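PDB 3U07: uncharacterized protein VPA0106 from Vibrio parahaemolyticus, which is of unknown function, combines a DUF1254 and a DUF1214 region in one chain, and is probably exported through a signal sequence. Local coordinates for residues Gly106-Leu111 against Val344-Ser349; Gly166-Val171 against Lys177-Tyr182. The protein carries 2 engineered substitutions. All coordinates share one frame; numbering follows the deposited sequence.

Interaction 1: residues Gly106-Leu111 against Val344-Ser349; sequences GRYWIL and VSEFWS
Phe347 drives the edge of its ring at the face of the Tyr108 ring, near the root of the tyrosine side chain. One atom does nearly all the touching: Phe347 CE2 comes within 3.6 Å of Tyr108 CG, and the same CE2 is 3.7 Å from Tyr108 CB. The meeting point lies near the plane of the phenylalanine ring. With ring planes at 72° and centroids 5.5 Å apart, the pair is an offset edge-to-face stack, displaced so that the phenylalanine edge falls over the CB end of the tyrosine and not over its centre. Tyr108 has CG anti to its amide nitrogen (chi1 176°), which carries the ring from the middle of 106-111 toward Phe347. Beside the stack, Glu346 adds a looser apolar contact through its methylene, CB lying 4.4 Å from Tyr108 CD1. Its carboxylate turns back along its own segment, where OE2 lies so near Ser345 OG that the bond between them is doubtful. Tyr415 extends the aromatic group, stacking with Phe347 and also meeting Tyr108, while Met169 touches both side chains of the pair. The backbone is shaped to match: Glu346 and Phe347 both face Tyr415 in a classic beta bulge, where the chain turns a corner at Ser345 and Glu346. A small aromatic cluster beside a beta bulge thus joins two antiparallel sheets, one in the DUF1254 region and the other in the DUF1214 region.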
# COMPACT_ATOMS: atom_id res chain seq x y z
N GLY A 106 -22.14 -6.33 2.65
CA GLY A 106 -21.66 -5.29 3.55
C GLY A 106 -20.21 -5.34 3.98
O GLY A 106 -19.64 -4.32 4.34
N ARG A 107 -19.59 -6.52 3.95
CA ARG A 107 -18.20 -6.63 4.38
C ARG A 107 -17.21 -6.07 3.37
O ARG A 107 -17.20 -6.47 2.20
CB ARG A 107 -17.86 -8.08 4.69
CG ARG A 107 -16.51 -8.25 5.39
CD ARG A 107 -16.19 -9.71 5.65
NE ARG A 107 -17.23 -10.35 6.45
CZ ARG A 107 -17.39 -10.18 7.76
NH1 ARG A 107 -16.58 -9.38 8.44
NH2 ARG A 107 -18.38 -10.80 8.39
N TYR A 108 -16.38 -5.13 3.82
CA TYR A 108 -15.36 -4.55 2.95
C TYR A 108 -14.23 -5.55 2.77
O TYR A 108 -13.85 -6.25 3.72
CB TYR A 108 -14.77 -3.27 3.57
CG TYR A 108 -13.63 -2.68 2.75
CD1 TYR A 108 -13.89 -1.82 1.68
CD2 TYR A 108 -12.31 -3.02 3.01
CE1 TYR A 108 -12.85 -1.32 0.89
CE2 TYR A 108 -11.26 -2.53 2.22
CZ TYR A 108 -11.54 -1.68 1.16
OH TYR A 108 -10.53 -1.19 0.37
N TRP A 109 -13.70 -5.63 1.55
CA TRP A 109 -12.58 -6.52 1.25
C TRP A 109 -11.88 -5.98 0.02
O TRP A 109 -12.48 -5.27 -0.78
CB TRP A 109 -13.04 -7.95 0.98
CG TRP A 109 -13.94 -8.09 -0.22
CD1 TRP A 109 -15.30 -7.98 -0.25
CD2 TRP A 109 -13.53 -8.38 -1.56
NE1 TRP A 109 -15.77 -8.18 -1.52
CE2 TRP A 109 -14.71 -8.43 -2.35
CE3 TRP A 109 -12.29 -8.61 -2.18
CZ2 TRP A 109 -14.68 -8.70 -3.72
CZ3 TRP A 109 -12.26 -8.87 -3.54
CH2 TRP A 109 -13.45 -8.92 -4.30
N ILE A 110 -10.61 -6.32 -0.11
CA ILE A 110 -9.85 -5.86 -1.26
C ILE A 110 -8.65 -6.75 -1.53
O ILE A 110 -7.98 -7.21 -0.60
CB ILE A 110 -9.36 -4.40 -1.06
CG1 ILE A 110 -8.64 -3.90 -2.32
CG2 ILE A 110 -8.46 -4.31 0.17
CD1 ILE A 110 -8.47 -2.41 -2.36
N LEU A 111 -8.42 -7.04 -2.81
CA LEU A 111 -7.26 -7.83 -3.24
C LEU A 111 -6.42 -6.77 -3.95
O LEU A 111 -6.83 -6.21 -4.97
CB LEU A 111 -7.66 -8.94 -4.20
CG LEU A 111 -6.52 -9.67 -4.94
CD1 LEU A 111 -5.51 -10.23 -3.94
CD2 LEU A 111 -7.11 -10.78 -5.79
N VAL A 344 -17.39 9.44 1.55
CA VAL A 344 -16.82 8.14 1.18
C VAL A 344 -17.93 7.19 0.76
O VAL A 344 -19.04 7.24 1.30
CB VAL A 344 -16.04 7.49 2.34
CG1 VAL A 344 -14.95 8.43 2.83
CG2 VAL A 344 -16.98 7.11 3.46
N SER A 345 -17.64 6.32 -0.19
CA SER A 345 -18.65 5.38 -0.67
C SER A 345 -18.74 4.15 0.20
O SER A 345 -19.79 3.52 0.30
CB SER A 345 -18.34 4.95 -2.11
OG SER A 345 -17.21 4.08 -2.16
N GLU A 346 -17.63 3.80 0.85
CA GLU A 346 -17.62 2.61 1.68
C GLU A 346 -17.73 2.89 3.17
O GLU A 346 -18.77 2.61 3.78
CB GLU A 346 -16.35 1.79 1.39
CG GLU A 346 -16.14 1.53 -0.09
CD GLU A 346 -17.40 1.05 -0.77
OE1 GLU A 346 -17.91 -0.03 -0.41
OE2 GLU A 346 -17.89 1.76 -1.68
N PHE A 347 -16.67 3.41 3.78
CA PHE A 347 -16.71 3.71 5.21
C PHE A 347 -15.49 4.50 5.63
O PHE A 347 -14.55 4.68 4.85
CB PHE A 347 -16.81 2.42 6.03
CG PHE A 347 -15.53 1.63 6.10
CD1 PHE A 347 -14.67 1.77 7.20
CD2 PHE A 347 -15.19 0.71 5.11
CE1 PHE A 347 -13.50 1.00 7.30
CE2 PHE A 347 -14.02 -0.06 5.20
CZ PHE A 347 -13.18 0.08 6.30
N TRP A 348 -15.50 4.99 6.87
CA TRP A 348 -14.36 5.74 7.39
C TRP A 348 -14.13 5.41 8.85
O TRP A 348 -14.97 4.77 9.50
CB TRP A 348 -14.58 7.24 7.21
CG TRP A 348 -15.84 7.77 7.79
CD1 TRP A 348 -17.03 7.96 7.15
CD2 TRP A 348 -16.06 8.17 9.15
NE1 TRP A 348 -17.97 8.46 8.02
CE2 TRP A 348 -17.40 8.60 9.26
CE3 TRP A 348 -15.24 8.21 10.29
CZ2 TRP A 348 -17.95 9.06 10.46
CZ3 TRP A 348 -15.79 8.67 11.49
CH2 TRP A 348 -17.13 9.09 11.56
N SER A 349 -12.99 5.83 9.38
CA SER A 349 -12.65 5.56 10.76
C SER A 349 -11.54 6.49 11.25
O SER A 349 -10.83 7.10 10.45
CB SER A 349 -12.16 4.11 10.89
OG SER A 349 -10.99 3.91 10.10

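Interaction 2: residues Gly166-Val171 against Lys177-Tyr182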
# COMPACT_ATOMS: atom_id res chain seq x y z
N GLY A 166 -4.11 -8.76 0.78
CA GLY A 166 -5.55 -8.87 0.86
C GLY A 166 -6.01 -8.33 2.20
O GLY A 166 -5.36 -8.56 3.22
N ARG A 167 -7.11 -7.58 2.20
CA ARG A 167 -7.64 -7.01 3.44
C ARG A 167 -9.12 -7.34 3.54
O ARG A 167 -9.87 -7.13 2.58
CB ARG A 167 -7.48 -5.49 3.48
CG ARG A 167 -6.05 -4.99 3.40
CD ARG A 167 -6.02 -3.47 3.41
NE ARG A 167 -4.70 -2.93 3.13
CZ ARG A 167 -4.36 -1.65 3.28
NH1 ARG A 167 -5.25 -0.77 3.71
NH2 ARG A 167 -3.13 -1.25 2.99
N ILE A 168 -9.53 -7.85 4.69
CA ILE A 168 -10.93 -8.18 4.93
C ILE A 168 -11.39 -7.53 6.24
O ILE A 168 -10.85 -7.81 7.31
CB ILE A 168 -11.13 -9.71 5.03
CG1 ILE A 168 -10.73 -10.37 3.70
CG2 ILE A 168 -12.59 -10.02 5.34
CD1 ILE A 168 -10.77 -11.89 3.73
N MSE A 169 -12.39 -6.65 6.13
CA MSE A 169 -12.96 -5.94 7.27
C MSE A 169 -13.55 -6.87 8.33
O MSE A 169 -14.16 -7.90 8.01
CB MSE A 169 -14.07 -4.99 6.78
CG MSE A 169 -14.98 -4.44 7.89
SE MSE A 169 -16.78 -3.92 7.29
CE MSE A 169 -16.40 -2.12 6.70
N ALA A 170 -13.35 -6.48 9.58
CA ALA A 170 -13.86 -7.21 10.74
C ALA A 170 -14.06 -6.10 11.78
O ALA A 170 -13.10 -5.46 12.21
CB ALA A 170 -12.83 -8.21 11.23
N VAL A 171 -15.31 -5.87 12.17
CA VAL A 171 -15.61 -4.78 13.10
C VAL A 171 -15.61 -5.12 14.59
O VAL A 171 -15.65 -4.23 15.43
CB VAL A 171 -16.93 -4.09 12.71
CG1 VAL A 171 -16.80 -2.58 12.88
CG2 VAL A 171 -17.29 -4.43 11.27
N LYS A 177 -14.36 -13.63 13.36
CA LYS A 177 -14.40 -15.07 13.18
C LYS A 177 -15.14 -15.38 11.88
O LYS A 177 -14.91 -16.42 11.25
CB LYS A 177 -15.09 -15.73 14.37
CG LYS A 177 -14.20 -16.73 15.11
CD LYS A 177 -14.95 -17.37 16.28
CE LYS A 177 -14.54 -16.75 17.61
NZ LYS A 177 -15.61 -16.92 18.64
N VAL A 178 -16.03 -14.48 11.47
CA VAL A 178 -16.77 -14.68 10.22
C VAL A 178 -15.80 -14.43 9.07
O VAL A 178 -15.64 -15.27 8.19
CB VAL A 178 -17.96 -13.70 10.10
CG1 VAL A 178 -18.57 -13.81 8.71
CG2 VAL A 178 -19.00 -14.02 11.15
N ALA A 179 -15.16 -13.26 9.10
CA ALA A 179 -14.21 -12.88 8.06
C ALA A 179 -13.12 -13.92 7.91
O ALA A 179 -12.68 -14.22 6.80
CB ALA A 179 -13.60 -11.52 8.39
N LEU A 180 -12.68 -14.49 9.03
CA LEU A 180 -11.64 -15.51 9.01
C LEU A 180 -12.07 -16.75 8.24
O LEU A 180 -11.26 -17.38 7.56
CB LEU A 180 -11.23 -15.90 10.43
CG LEU A 180 -9.80 -15.50 10.78
CD1 LEU A 180 -9.47 -16.00 12.17
CD2 LEU A 180 -8.85 -16.08 9.75
N ASN A 181 -13.34 -17.12 8.36
CA ASN A 181 -13.84 -18.28 7.64
C ASN A 181 -13.79 -18.00 6.15
O ASN A 181 -13.68 -18.92 5.34
CB ASN A 181 -15.27 -18.62 8.06
CG ASN A 181 -15.32 -19.61 9.20
OD1 ASN A 181 -14.52 -20.55 9.26
ND2 ASN A 181 -16.27 -19.42 10.11
N TYR A 182 -13.87 -16.72 5.79
CA TYR A 182 -13.81 -16.34 4.39
C TYR A 182 -12.37 -16.30 3.89
O TYR A 182 -12.06 -16.85 2.84
CB TYR A 182 -14.49 -14.98 4.19
CG TYR A 182 -15.99 -15.06 4.07
CD1 TYR A 182 -16.58 -15.80 3.04
CD2 TYR A 182 -16.83 -14.39 4.96
CE1 TYR A 182 -17.97 -15.87 2.92
CE2 TYR A 182 -18.22 -14.46 4.84
CZ TYR A 182 -18.78 -15.20 3.82
OH TYR A 182 -20.15 -15.28 3.70
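Ala179 and Ile168 point at each other across the gap between helix 173-183 and strand 161-169, and their methyl groups make the closest approach, with Ile168 CG2 3.5 Å from Ala179 CB. The isoleucine presents its short branch. CG2 stands anti to the backbone nitrogen while CG1 lies beside that nitrogen (chi1 -61°), and the longer arm, through CG1 to CD1, leads away from the alanine. Outside the pair, Ile168 also touches Trp186 and Met183, so its side chain is held among several apolar neighbours.

The alanine methyl is met by the strand from more than one residue. Besides Ile168, it lies 3.7 Å from the carbonyl oxygen of Met169, and Ala170 brings a second methyl, its CB 4.4 Å from Ala179 CB. The side chain of Met169, present as selenomethionine, leaves the strand on the side facing away from the helix, so its part here is played by the backbone. Leu83 of strand 82-90 touches both Ala170 and Ala179, carrying the apolar surface onto the adjoining strand.

Small side chains on both partners allow a close approach: the CA atoms of Ala170 and Ala179 are 6.3 Å apart. The helix returns over the end of the strand after a short connection, with Val171 N, just past the strand, hydrogen-bonded to Asp175 OD1 near the start of the helix. Across the two segments the contact consists of methyl groups and one backbone carbonyl oxygen, consistent with apolar burial, rather than directional polar bonds, between these two segments.

In the fold
Interactions 1 and 2 meet through neighbouring strands 109-115 and 161-169 of one antiparallel sheet, their centres about 12 Å apart. Tyr108 O lies 2.8 Å from Met169 N, a probable backbone hydrogen bond, and Arg107 NH1 probably makes another to Met169 O at 2.9 Å. Met169 therefore links the two: its backbone belongs to the strand under helix 173-183, while its CE packs 3.5 Å from Phe347 CD2. Along the chain, interaction 2 is a local strand-to-helix return nested inside the long loop that interaction 1 closes between the DUF1254 and DUF1214 regions. No ligand or active site is known here to which either contact could be tied.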